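Local coordinates for mandelate racemase/muconate lactonizing enzyme-like protein (Rubrobacter xylanophilus DSM 9941, PDB 3CYJ), which is a member of the enolase superfamily, pairing an N-terminal capping domain with a TIM-barrel domain that holds a sodium ion in this structure, at residues 13-18 with 35-40; 77-82 with 276-281; 120-125 with 303-308; 132-137 with 314-319; 298-303 with 321-326. One frame throughout, in Å; residues are numbered along the deposited sequence.

Contact 1 of 5, residues 13-18 with 35-40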
# COMPACT_ATOMS: atom_id res chain seq x y z
N VAL A 13 3.52 49.64 -3.92
CA VAL A 13 3.53 48.79 -2.76
C VAL A 13 3.71 49.66 -1.52
O VAL A 13 4.51 50.57 -1.52
CB VAL A 13 4.72 47.74 -2.82
CG1 VAL A 13 4.55 46.69 -1.75
CG2 VAL A 13 4.80 47.09 -4.16
N SER A 14 2.99 49.33 -0.45
CA SER A 14 3.08 50.02 0.82
C SER A 14 2.67 49.05 1.91
O SER A 14 2.13 48.00 1.60
CB SER A 14 2.22 51.30 0.81
OG SER A 14 0.85 51.01 0.58
N ALA A 15 2.95 49.37 3.16
CA ALA A 15 2.72 48.44 4.25
C ALA A 15 2.24 49.22 5.44
O ALA A 15 2.59 50.39 5.63
CB ALA A 15 4.00 47.65 4.61
N TYR A 16 1.44 48.56 6.27
CA TYR A 16 0.87 49.20 7.45
C TYR A 16 0.91 48.19 8.56
O TYR A 16 0.64 46.98 8.36
CB TYR A 16 -0.58 49.63 7.18
CG TYR A 16 -0.66 50.37 5.88
CD1 TYR A 16 -0.44 51.76 5.82
CD2 TYR A 16 -0.87 49.68 4.70
CE1 TYR A 16 -0.46 52.44 4.61
CE2 TYR A 16 -0.88 50.32 3.50
CZ TYR A 16 -0.69 51.72 3.45
OH TYR A 16 -0.72 52.36 2.21
N THR A 17 1.25 48.68 9.74
CA THR A 17 1.29 47.87 10.93
C THR A 17 0.30 48.44 11.91
O THR A 17 0.33 49.63 12.19
CB THR A 17 2.72 47.89 11.57
OG1 THR A 17 3.67 47.41 10.62
CG2 THR A 17 2.80 47.05 12.86
N VAL A 18 -0.57 47.57 12.45
CA VAL A 18 -1.63 47.95 13.38
C VAL A 18 -1.60 47.09 14.66
O VAL A 18 -1.72 45.85 14.61
CB VAL A 18 -3.02 47.76 12.72
CG1 VAL A 18 -4.12 48.20 13.66
CG2 VAL A 18 -3.11 48.50 11.36
N THR A 35 0.75 43.24 10.27
CA THR A 35 1.25 43.99 9.15
C THR A 35 0.53 43.57 7.85
O THR A 35 0.56 42.41 7.47
CB THR A 35 2.76 43.83 9.02
OG1 THR A 35 3.39 44.34 10.21
CG2 THR A 35 3.25 44.59 7.84
N MET A 36 -0.12 44.54 7.21
CA MET A 36 -0.67 44.39 5.90
C MET A 36 0.24 44.96 4.83
O MET A 36 0.70 46.09 4.92
CB MET A 36 -2.06 45.04 5.83
CG MET A 36 -2.78 44.82 4.49
SD MET A 36 -4.18 46.01 4.21
CE MET A 36 -5.34 45.31 5.29
N ILE A 37 0.51 44.18 3.79
CA ILE A 37 1.26 44.72 2.68
C ILE A 37 0.27 44.96 1.55
O ILE A 37 -0.50 44.07 1.23
CB ILE A 37 2.44 43.80 2.25
CG1 ILE A 37 3.40 43.55 3.44
CG2 ILE A 37 3.18 44.41 1.06
CD1 ILE A 37 2.95 42.40 4.37
N LEU A 38 0.29 46.16 0.96
CA LEU A 38 -0.78 46.57 0.06
C LEU A 38 -0.21 46.85 -1.31
O LEU A 38 0.77 47.59 -1.43
CB LEU A 38 -1.53 47.82 0.60
CG LEU A 38 -2.66 48.32 -0.38
CD1 LEU A 38 -3.96 47.45 -0.33
CD2 LEU A 38 -2.92 49.76 -0.13
N VAL A 39 -0.78 46.22 -2.33
CA VAL A 39 -0.37 46.48 -3.70
C VAL A 39 -1.47 47.24 -4.43
O VAL A 39 -2.69 46.90 -4.30
CB VAL A 39 0.00 45.15 -4.44
CG1 VAL A 39 0.38 45.37 -5.92
CG2 VAL A 39 1.12 44.41 -3.68
N GLU A 40 -1.08 48.28 -5.16
CA GLU A 40 -2.03 48.92 -6.05
C GLU A 40 -1.56 48.83 -7.46
O GLU A 40 -0.39 49.22 -7.78
CB GLU A 40 -2.35 50.37 -5.66
CG GLU A 40 -2.89 50.47 -4.23
CD GLU A 40 -3.45 51.86 -3.94
OE1 GLU A 40 -3.10 52.76 -4.75
OE2 GLU A 40 -4.21 52.06 -2.95
O HOH W 1 0.23 50.79 -2.09
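Leu38 O is met by three groups: the amide of Ser14 at 3.0 Å from Ser14 N to Leu38 O, the CA of Val13, and a water that donates a weak bond to it. The same water lies 2.7 Å from Ser14 OG, which also hydrogen-bonds Tyr16 OH of its own strand at 2.6 Å. The return bond, Leu38 N to Ser14 O, is short at 2.7 Å and almost straight at the hydrogen (170°). Ser14 with Leu38 and Tyr16 with Met36 are the hydrogen-bonded pairs of this antiparallel ladder. On their face of the sheet the Tyr16 ring turns its edge to Leu38, CE2 being 3.9 Å from Leu38 CB in the ring plane. On the other face Val13 and Ile37 run side by side, CG1 touching CG2, and Thr17 OG1 reaches Thr35 OG1 at 3.1 Å. Both threonine hydroxyls stand anti to their carbonyl carbons (chi1 near -60°), where they can meet across a non-hydrogen-bonded pair. This is the central pairing of the four-stranded antiparallel sheet of the N-terminal domain: strand 46-53 continues it beyond 35-40, helix 57-70 packs on Val13 and Ile37, and helix 320-329 of the barrel domain packs on Met36.

Contact 2 of 5, residues 77-82 with 276-281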
# COMPACT_ATOMS: atom_id res chain seq x y z
N SER A 77 -5.84 39.77 -18.18
CA SER A 77 -5.48 38.38 -18.00
C SER A 77 -4.58 38.14 -16.79
O SER A 77 -3.44 37.76 -16.94
CB SER A 77 -4.79 37.85 -19.26
OG SER A 77 -5.73 37.69 -20.28
N PRO A 78 -5.10 38.35 -15.58
CA PRO A 78 -4.26 38.18 -14.40
C PRO A 78 -3.54 36.81 -14.32
O PRO A 78 -2.35 36.78 -14.00
CB PRO A 78 -5.24 38.40 -13.24
CG PRO A 78 -6.32 39.28 -13.85
CD PRO A 78 -6.42 38.93 -15.27
N PRO A 79 -4.21 35.70 -14.71
CA PRO A 79 -3.51 34.42 -14.58
C PRO A 79 -2.25 34.28 -15.46
O PRO A 79 -1.27 33.63 -15.04
CB PRO A 79 -4.60 33.39 -14.97
CG PRO A 79 -5.87 34.06 -14.74
CD PRO A 79 -5.63 35.51 -15.08
N ALA A 80 -2.26 34.89 -16.65
CA ALA A 80 -1.04 34.88 -17.48
C ALA A 80 0.12 35.57 -16.76
O ALA A 80 1.28 35.17 -16.96
CB ALA A 80 -1.27 35.57 -18.81
N VAL A 81 -0.17 36.58 -15.96
CA VAL A 81 0.91 37.24 -15.21
C VAL A 81 1.37 36.33 -14.05
O VAL A 81 2.59 36.17 -13.79
CB VAL A 81 0.44 38.61 -14.66
CG1 VAL A 81 1.62 39.37 -13.98
CG2 VAL A 81 -0.22 39.41 -15.77
N TRP A 82 0.39 35.74 -13.37
CA TRP A 82 0.65 34.83 -12.26
C TRP A 82 1.64 33.76 -12.68
O TRP A 82 2.61 33.50 -11.96
CB TRP A 82 -0.66 34.22 -11.81
CG TRP A 82 -0.67 33.37 -10.59
CD1 TRP A 82 -0.94 33.78 -9.28
CD2 TRP A 82 -0.55 31.94 -10.54
NE1 TRP A 82 -0.96 32.69 -8.45
CE2 TRP A 82 -0.74 31.55 -9.19
CE3 TRP A 82 -0.30 30.95 -11.50
CZ2 TRP A 82 -0.71 30.20 -8.79
CZ3 TRP A 82 -0.27 29.62 -11.10
CH2 TRP A 82 -0.46 29.25 -9.76
N GLY A 276 -3.23 33.70 -4.35
CA GLY A 276 -4.20 34.72 -4.69
C GLY A 276 -5.46 34.11 -5.27
O GLY A 276 -5.80 32.95 -5.01
N ILE A 277 -6.15 34.90 -6.08
CA ILE A 277 -7.39 34.46 -6.65
C ILE A 277 -7.09 33.36 -7.66
O ILE A 277 -7.74 32.32 -7.65
CB ILE A 277 -8.15 35.63 -7.23
CG1 ILE A 277 -8.79 36.38 -6.03
CG2 ILE A 277 -9.18 35.14 -8.28
CD1 ILE A 277 -9.20 37.80 -6.33
N THR A 278 -6.09 33.59 -8.52
CA THR A 278 -5.73 32.57 -9.48
C THR A 278 -5.44 31.25 -8.76
O THR A 278 -5.94 30.22 -9.17
CB THR A 278 -4.55 33.05 -10.35
OG1 THR A 278 -4.98 34.23 -11.04
CG2 THR A 278 -4.14 31.99 -11.37
N GLY A 279 -4.67 31.29 -7.66
CA GLY A 279 -4.39 30.09 -6.89
C GLY A 279 -5.66 29.45 -6.35
O GLY A 279 -5.87 28.22 -6.47
N LEU A 280 -6.53 30.28 -5.77
CA LEU A 280 -7.75 29.79 -5.15
C LEU A 280 -8.67 29.04 -6.10
O LEU A 280 -9.36 28.13 -5.68
CB LEU A 280 -8.50 30.91 -4.43
CG LEU A 280 -9.55 30.42 -3.41
CD1 LEU A 280 -8.92 29.70 -2.26
CD2 LEU A 280 -10.39 31.57 -2.83
N LEU A 281 -8.66 29.40 -7.38
CA LEU A 281 -9.56 28.84 -8.40
C LEU A 281 -9.28 27.37 -8.64
O LEU A 281 -10.12 26.61 -9.17
CB LEU A 281 -9.40 29.62 -9.72
CG LEU A 281 -10.13 30.96 -9.72
CD1 LEU A 281 -9.72 31.89 -10.87
CD2 LEU A 281 -11.64 30.71 -9.73
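Thr278 sets its methyl over the indole of Trp82, so that a short branched side chain lies on a broad flat one. CG2 stands 3.7 Å above the ring plane, displaced toward the rim, and 3.9 Å from the centroid of the five-membered ring in a CH-pi contact. Its closest ring atom is CD2, while Thr278 CB lies 3.8 Å from Trp82 CD1. Chi1 of Trp82 (-173°) sets CG anti to the backbone N, and chi2 (93°) turns the ring about the CB-CG bond to present this face. The other branch of Thr278 turns to the proline: OG1 lies 3.8 Å from Pro79 CG, and CG2 touches Pro79 CB as well. The threonine is thus wedged between a pyrrolidine and an indole, the methyl touching both and the hydroxyl facing the proline. The two short helical segments run nearly perpendicular (92°), their axes 9.6 Å apart at closest approach. In the enolase superfamily fold this is a junction between domains, a helix of the N-terminal domain meeting a short helix of the barrel domain. Thr278 OG1 finds its polar partners on helix 97-116, where it hydrogen-bonds Asp106 OD1 and Trp110 NE1. Trp82 NE1 makes a weak hydrogen bond to Gly275 O. Gly279 N lies 4.0 Å from Trp82 NE1, and Gly279 CA is 4.1 Å from Trp82 CZ2. At the start of helix 78-88, Phe128 of the second subunit packs on Pro79 and Ala80.

Contact 3 of 5, residues 120-125 with 303-308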
# COMPACT_ATOMS: atom_id res chain seq x y z
N PRO A 120 -18.50 44.04 -9.79
CA PRO A 120 -18.02 43.48 -8.51
C PRO A 120 -17.08 42.27 -8.78
O PRO A 120 -17.28 41.55 -9.77
CB PRO A 120 -19.30 42.98 -7.83
CG PRO A 120 -20.46 43.72 -8.57
CD PRO A 120 -19.97 43.89 -9.97
N LEU A 121 -16.05 42.07 -7.95
CA LEU A 121 -15.08 41.00 -8.25
C LEU A 121 -15.77 39.63 -8.38
O LEU A 121 -15.49 38.87 -9.31
CB LEU A 121 -13.94 40.95 -7.21
CG LEU A 121 -12.85 39.90 -7.50
CD1 LEU A 121 -12.37 39.99 -8.91
CD2 LEU A 121 -11.66 40.00 -6.53
N ALA A 122 -16.70 39.36 -7.47
CA ALA A 122 -17.43 38.11 -7.48
C ALA A 122 -18.06 37.86 -8.83
O ALA A 122 -18.07 36.71 -9.31
CB ALA A 122 -18.44 38.10 -6.39
N ASP A 123 -18.54 38.91 -9.49
CA ASP A 123 -19.14 38.79 -10.83
C ASP A 123 -18.14 38.62 -11.96
O ASP A 123 -18.51 38.12 -13.02
CB ASP A 123 -20.08 39.98 -11.12
CG ASP A 123 -21.38 39.90 -10.32
OD1 ASP A 123 -21.84 40.97 -9.85
OD2 ASP A 123 -21.92 38.76 -10.13
N ALA A 124 -16.89 39.03 -11.75
CA ALA A 124 -15.86 38.82 -12.77
C ALA A 124 -15.25 37.39 -12.74
O ALA A 124 -14.57 36.95 -13.67
CB ALA A 124 -14.75 39.89 -12.65
N LEU A 125 -15.48 36.68 -11.64
CA LEU A 125 -15.01 35.30 -11.51
C LEU A 125 -16.17 34.35 -11.81
O LEU A 125 -17.34 34.78 -11.80
CB LEU A 125 -14.56 35.12 -10.07
CG LEU A 125 -13.32 35.95 -9.68
CD1 LEU A 125 -13.13 35.96 -8.19
CD2 LEU A 125 -12.09 35.38 -10.41
N SER A 303 -11.70 37.37 0.81
CA SER A 303 -12.29 36.05 0.75
C SER A 303 -13.80 36.10 0.43
O SER A 303 -14.28 35.22 -0.28
CB SER A 303 -12.02 35.30 2.07
OG SER A 303 -10.63 35.10 2.25
N ALA A 304 -14.53 37.11 0.92
CA ALA A 304 -15.93 37.31 0.57
C ALA A 304 -16.18 37.30 -0.95
O ALA A 304 -17.18 36.73 -1.42
CB ALA A 304 -16.47 38.58 1.20
N HIS A 305 -15.26 37.87 -1.74
CA HIS A 305 -15.43 37.76 -3.19
C HIS A 305 -14.92 36.45 -3.76
O HIS A 305 -15.65 35.76 -4.52
CB HIS A 305 -14.80 38.94 -3.90
CG HIS A 305 -15.54 40.22 -3.68
ND1 HIS A 305 -16.48 40.70 -4.57
CD2 HIS A 305 -15.52 41.09 -2.64
CE1 HIS A 305 -17.00 41.82 -4.09
NE2 HIS A 305 -16.43 42.08 -2.92
N ALA A 306 -13.69 36.11 -3.38
CA ALA A 306 -12.97 34.96 -3.95
C ALA A 306 -13.75 33.67 -3.70
O ALA A 306 -13.87 32.84 -4.60
CB ALA A 306 -11.53 34.88 -3.38
N CYS A 307 -14.31 33.54 -2.51
CA CYS A 307 -15.01 32.33 -2.11
C CYS A 307 -16.35 32.12 -2.81
O CYS A 307 -16.92 31.03 -2.71
CB CYS A 307 -15.22 32.35 -0.61
SG CYS A 307 -13.77 31.83 0.32
N CYS A 308 -16.84 33.14 -3.52
CA CYS A 308 -18.11 33.01 -4.26
C CYS A 308 -17.84 32.12 -5.44
O CYS A 308 -18.74 31.54 -6.07
CB CYS A 308 -18.66 34.38 -4.67
SG CYS A 308 -19.48 35.24 -3.25
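Ala122 and His305 bring their backbones close, CA to CA 4.7 Å, where the single short turn of helix 121-124 lies against the end of helix 300-306. The one hydrogen bond between the segments runs from Ala122 N to His305 ND1, 3.2 Å long and bent to 146° at the hydrogen. The amide approaches at the edge of the imidazole, only 9° out of its plane, so ND1 acts as acceptor here and carries no proton. Because Ala122 is in the first turn of its helix, its N-H has no acceptor within the helix, and the histidine serves that end from outside. His305 CG, anti to its carbonyl carbon (chi1 -70°), comes to lie 3.9 Å from Leu121 CB. Leu121 CB and Ala122 CB both come within 3.7 Å of His305 ND1, hemming in the acceptor with aliphatic carbon. Further along, Ala122 CB meets Cys308 CB at 4.1 Å. Leu125 CD1 reaches the helix backbone more loosely, at 4.4 Å from Ala306 CA. All six touching residues are buried, and the contact joins helix 121-124 to helix 300-306 of the barrel domain. Helix 97-116 packs on Leu121 and Leu125 through Trp110, and helix 276-280 on the same two leucines through Ile277. Loop residues Pro343 and Leu350 pack on His305, while Leu316 and Leu313 of strand 313-319 touch Ser303 and Cys307 respectively.

Contact 4 of 5, residues 132-137 with 314-319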
# COMPACT_ATOMS: atom_id res chain seq x y z
N VAL A 132 -21.75 34.19 1.09
CA VAL A 132 -20.95 33.10 1.65
C VAL A 132 -21.00 33.10 3.16
O VAL A 132 -20.88 34.16 3.79
CB VAL A 132 -19.46 33.19 1.19
CG1 VAL A 132 -19.36 32.93 -0.26
CG2 VAL A 132 -18.84 34.55 1.52
N PRO A 133 -21.19 31.91 3.76
CA PRO A 133 -21.30 31.83 5.20
C PRO A 133 -19.94 31.98 5.90
O PRO A 133 -18.87 31.61 5.34
CB PRO A 133 -21.92 30.47 5.42
CG PRO A 133 -21.63 29.68 4.19
CD PRO A 133 -21.45 30.62 3.09
N VAL A 134 -19.97 32.59 7.08
CA VAL A 134 -18.76 32.85 7.83
C VAL A 134 -18.78 32.18 9.19
O VAL A 134 -19.85 31.75 9.70
CB VAL A 134 -18.46 34.38 8.02
CG1 VAL A 134 -18.59 35.11 6.73
CG2 VAL A 134 -19.35 35.02 9.12
N TYR A 135 -17.60 32.04 9.80
CA TYR A 135 -17.59 31.85 11.25
C TYR A 135 -16.76 32.97 11.87
O TYR A 135 -15.75 33.40 11.28
CB TYR A 135 -17.06 30.46 11.64
CG TYR A 135 -15.62 30.17 11.27
CD1 TYR A 135 -14.60 30.38 12.19
CD2 TYR A 135 -15.30 29.60 10.03
CE1 TYR A 135 -13.29 30.09 11.90
CE2 TYR A 135 -13.98 29.29 9.71
CZ TYR A 135 -12.99 29.53 10.66
OH TYR A 135 -11.71 29.23 10.36
N GLY A 136 -17.19 33.43 13.04
CA GLY A 136 -16.43 34.38 13.81
C GLY A 136 -15.23 33.70 14.45
O GLY A 136 -15.37 32.67 15.11
N SER A 137 -14.04 34.26 14.29
CA SER A 137 -12.81 33.56 14.72
C SER A 137 -11.89 34.46 15.61
O SER A 137 -11.44 35.49 15.17
CB SER A 137 -12.08 33.03 13.48
OG SER A 137 -10.82 32.46 13.86
N LEU A 314 -17.47 25.49 2.50
CA LEU A 314 -18.27 25.28 3.69
C LEU A 314 -18.48 26.64 4.37
O LEU A 314 -19.61 27.00 4.73
CB LEU A 314 -17.54 24.38 4.66
CG LEU A 314 -18.33 23.83 5.85
CD1 LEU A 314 -19.61 23.18 5.38
CD2 LEU A 314 -17.46 22.86 6.64
N HIS A 315 -17.38 27.36 4.59
CA HIS A 315 -17.42 28.68 5.24
C HIS A 315 -16.08 29.37 5.12
O HIS A 315 -15.06 28.77 4.72
CB HIS A 315 -17.81 28.62 6.72
CG HIS A 315 -17.22 27.47 7.49
ND1 HIS A 315 -15.86 27.20 7.51
CD2 HIS A 315 -17.79 26.57 8.32
CE1 HIS A 315 -15.63 26.16 8.30
NE2 HIS A 315 -16.79 25.75 8.80
N LEU A 316 -16.11 30.65 5.49
CA LEU A 316 -14.89 31.46 5.51
C LEU A 316 -14.71 31.98 6.92
O LEU A 316 -15.70 32.18 7.66
CB LEU A 316 -14.91 32.57 4.42
CG LEU A 316 -15.58 33.95 4.61
CD1 LEU A 316 -15.10 34.83 5.83
CD2 LEU A 316 -15.47 34.78 3.33
N GLU A 317 -13.45 32.15 7.29
CA GLU A 317 -13.07 32.60 8.62
C GLU A 317 -13.15 34.13 8.70
O GLU A 317 -12.43 34.86 7.98
CB GLU A 317 -11.63 32.20 8.94
CG GLU A 317 -11.17 32.70 10.27
CD GLU A 317 -9.73 32.38 10.54
OE1 GLU A 317 -8.92 32.36 9.57
OE2 GLU A 317 -9.43 32.15 11.72
N TYR A 318 -14.02 34.59 9.59
CA TYR A 318 -14.13 36.01 9.89
C TYR A 318 -13.14 36.32 10.99
O TYR A 318 -13.50 36.33 12.17
CB TYR A 318 -15.57 36.35 10.37
CG TYR A 318 -15.82 37.80 10.48
CD1 TYR A 318 -15.96 38.61 9.32
CD2 TYR A 318 -15.88 38.40 11.73
CE1 TYR A 318 -16.16 40.00 9.43
CE2 TYR A 318 -16.06 39.79 11.85
CZ TYR A 318 -16.21 40.57 10.70
OH TYR A 318 -16.39 41.94 10.84
N PHE A 319 -11.89 36.50 10.60
CA PHE A 319 -10.80 36.54 11.59
C PHE A 319 -10.70 37.90 12.27
O PHE A 319 -10.58 38.93 11.61
CB PHE A 319 -9.45 36.19 10.94
CG PHE A 319 -8.32 36.06 11.95
CD1 PHE A 319 -8.46 35.25 13.07
CD2 PHE A 319 -7.14 36.74 11.77
CE1 PHE A 319 -7.45 35.10 14.00
CE2 PHE A 319 -6.08 36.60 12.70
CZ PHE A 319 -6.24 35.78 13.82
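Backbone hydrogen bonds pair 132-137 with 314-319 as parallel strands: Leu316 N to Pro133 O, Tyr135 N to Leu316 O, Tyr318 N to Tyr135 O and Ser137 N to Tyr318 O. The last donor stands well above the carbonyl plane (43°), next to the inverse gamma turn centred on Tyr318. Among side chains, Ser137 OG donates to Glu317 OE2 at 2.6 Å, using the anti lone pair of that oxygen. OE2 also forms a salt bridge with Lys164, which hydrogen-bonds Tyr135 OH too. Pairing of 132-137 with the last strand, 313-319, closes the TIM-like barrel; the side chain of Glu317 lies about 6 Å from the sodium ion. Ring contacts centre on Tyr135. It presents its edge to the face of His315, the planes at 73° and Tyr135 CD2 3.5 Å from His315 ND1, which is hydrogen-bonded to Ser295. Over one Tyr135 face lies Glu317 CA, a CH-pi contact 3.8 Å from the ring centroid. Apolar contacts involve Val134 and Leu316, side by side on the other face of the sheet, CG1 to CD1 3.6 Å. Val132 crosses Leu316 at about a right angle, Val132 CG2 meeting Leu316 CD2 at 3.8 Å.

Contact 5 of 5, residues 298-303 with 321-326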
# COMPACT_ATOMS: atom_id res chain seq x y z
N CYS A 298 -8.50 33.30 7.06
CA CYS A 298 -8.10 34.72 7.21
C CYS A 298 -8.60 35.70 6.09
O CYS A 298 -9.24 35.28 5.13
CB CYS A 298 -6.56 34.80 7.43
SG CYS A 298 -6.09 34.25 9.19
N ALA A 299 -8.28 37.00 6.24
CA ALA A 299 -8.54 38.04 5.19
C ALA A 299 -10.01 38.05 4.66
O ALA A 299 -10.24 37.82 3.44
CB ALA A 299 -7.53 37.91 4.00
N PRO A 300 -10.98 38.31 5.56
CA PRO A 300 -12.37 38.16 5.17
C PRO A 300 -12.73 39.02 3.99
O PRO A 300 -13.54 38.60 3.18
CB PRO A 300 -13.17 38.58 6.44
CG PRO A 300 -12.18 38.78 7.54
CD PRO A 300 -10.79 38.70 6.97
N ALA A 301 -12.17 40.22 3.88
CA ALA A 301 -12.55 41.16 2.83
C ALA A 301 -12.26 40.67 1.41
O ALA A 301 -13.13 40.82 0.53
CB ALA A 301 -11.92 42.52 3.06
N VAL A 302 -11.07 40.11 1.17
CA VAL A 302 -10.84 39.45 -0.13
C VAL A 302 -11.65 38.14 -0.27
O VAL A 302 -12.19 37.84 -1.31
CB VAL A 302 -9.40 39.08 -0.42
CG1 VAL A 302 -9.34 38.69 -1.87
CG2 VAL A 302 -8.48 40.25 -0.16
N SER A 303 -11.70 37.37 0.81
CA SER A 303 -12.29 36.05 0.75
C SER A 303 -13.80 36.10 0.43
O SER A 303 -14.28 35.22 -0.28
CB SER A 303 -12.02 35.30 2.07
OG SER A 303 -10.63 35.10 2.25
N ASP A 321 -8.44 39.77 14.06
CA ASP A 321 -7.36 40.72 13.69
C ASP A 321 -7.63 41.40 12.37
O ASP A 321 -7.42 42.61 12.21
CB ASP A 321 -6.01 40.05 13.60
CG ASP A 321 -5.54 39.46 14.92
OD1 ASP A 321 -6.32 39.37 15.88
OD2 ASP A 321 -4.37 39.04 15.03
N HIS A 322 -8.11 40.61 11.40
CA HIS A 322 -8.15 41.04 10.03
C HIS A 322 -9.37 41.84 9.73
O HIS A 322 -9.26 42.87 9.05
CB HIS A 322 -8.05 39.85 9.08
CG HIS A 322 -6.72 39.19 9.13
ND1 HIS A 322 -6.43 38.04 8.43
CD2 HIS A 322 -5.60 39.52 9.82
CE1 HIS A 322 -5.18 37.69 8.67
NE2 HIS A 322 -4.65 38.57 9.52
N ALA A 323 -10.52 41.34 10.15
CA ALA A 323 -11.75 42.12 10.10
C ALA A 323 -11.50 43.55 10.65
O ALA A 323 -11.75 44.55 9.98
CB ALA A 323 -12.85 41.43 10.89
N ARG A 324 -10.93 43.62 11.84
CA ARG A 324 -10.65 44.91 12.48
C ARG A 324 -9.69 45.79 11.67
O ARG A 324 -9.97 46.94 11.42
CB ARG A 324 -10.11 44.66 13.89
CG ARG A 324 -9.61 45.89 14.65
CD ARG A 324 -9.15 45.45 16.07
NE ARG A 324 -8.69 46.59 16.85
CZ ARG A 324 -7.45 47.04 16.87
NH1 ARG A 324 -6.49 46.42 16.18
NH2 ARG A 324 -7.16 48.12 17.58
N VAL A 325 -8.55 45.25 11.24
CA VAL A 325 -7.62 46.00 10.39
C VAL A 325 -8.26 46.44 9.06
O VAL A 325 -7.95 47.49 8.53
CB VAL A 325 -6.33 45.15 10.13
CG1 VAL A 325 -5.52 45.63 8.88
CG2 VAL A 325 -5.46 45.11 11.37
N GLU A 326 -9.12 45.59 8.48
CA GLU A 326 -9.76 45.93 7.22
C GLU A 326 -10.78 47.10 7.39
O GLU A 326 -10.80 47.97 6.55
CB GLU A 326 -10.34 44.68 6.54
CG GLU A 326 -9.26 43.79 5.90
CD GLU A 326 -9.56 42.26 5.88
OE1 GLU A 326 -10.73 41.84 5.99
OE2 GLU A 326 -8.60 41.46 5.71
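Ala299 N donates to His322 ND1 at the ring edge, 3.0 Å away, fairly straight (161°) and 10° out of the imidazole plane, and Ala301 N donates to Glu326 OE1, also at 3.0 Å. These bonds tie the start of helix 300-306, where Ala299 is the N-cap residue, to helix 320-329; in sequence the two helices flank 313-319, the last strand of the TIM-like barrel. The two acceptors sit one turn apart on helix 320-329. Glu326 OE1 is met from above the carboxylate plane (45°), and its partner oxygen OE2 hydrogen-bonds Tyr53 OH of the N-terminal domain. His322 is also held by rings: Tyr53 stacks on it and Phe319 meets it edge-to-face. Around these bonds the packing is close. Pro300 crosses His322 at about a right angle, its CD 3.6 Å from His322 CB, and Pro300 CG reaches Ala323 CB at 4.3 Å. The side chain of Cys298, about 7 Å from the sodium ion, also meets the imidazole: its CB lies at the ring edge, 3.4 Å from His322 ND1, while its SG stands obliquely to the ring, 3.6 Å from His322 CE1.

In the fold
From the N terminus, contact 1 closes first, a local loop of 16 residues within the N-terminal sheet. Contacts 2, 3 and 4 open next in that order, and each waits nearly 180 residues or more for its partner. They cross one another: 276-281 closes contact 2 after contacts 3 and 4 have opened, and 303-308 closes contact 3 before 314-319 closes contact 4. Contact 5 opens late and crosses contacts 3 and 4, sharing Ser303 with contact 3. Contacts 2 and 3 join the two domains and meet through Ile277; contact 4 closes the barrel, and contact 5 links helices 300-306 and 320-329 and touches contact 1 through Val325.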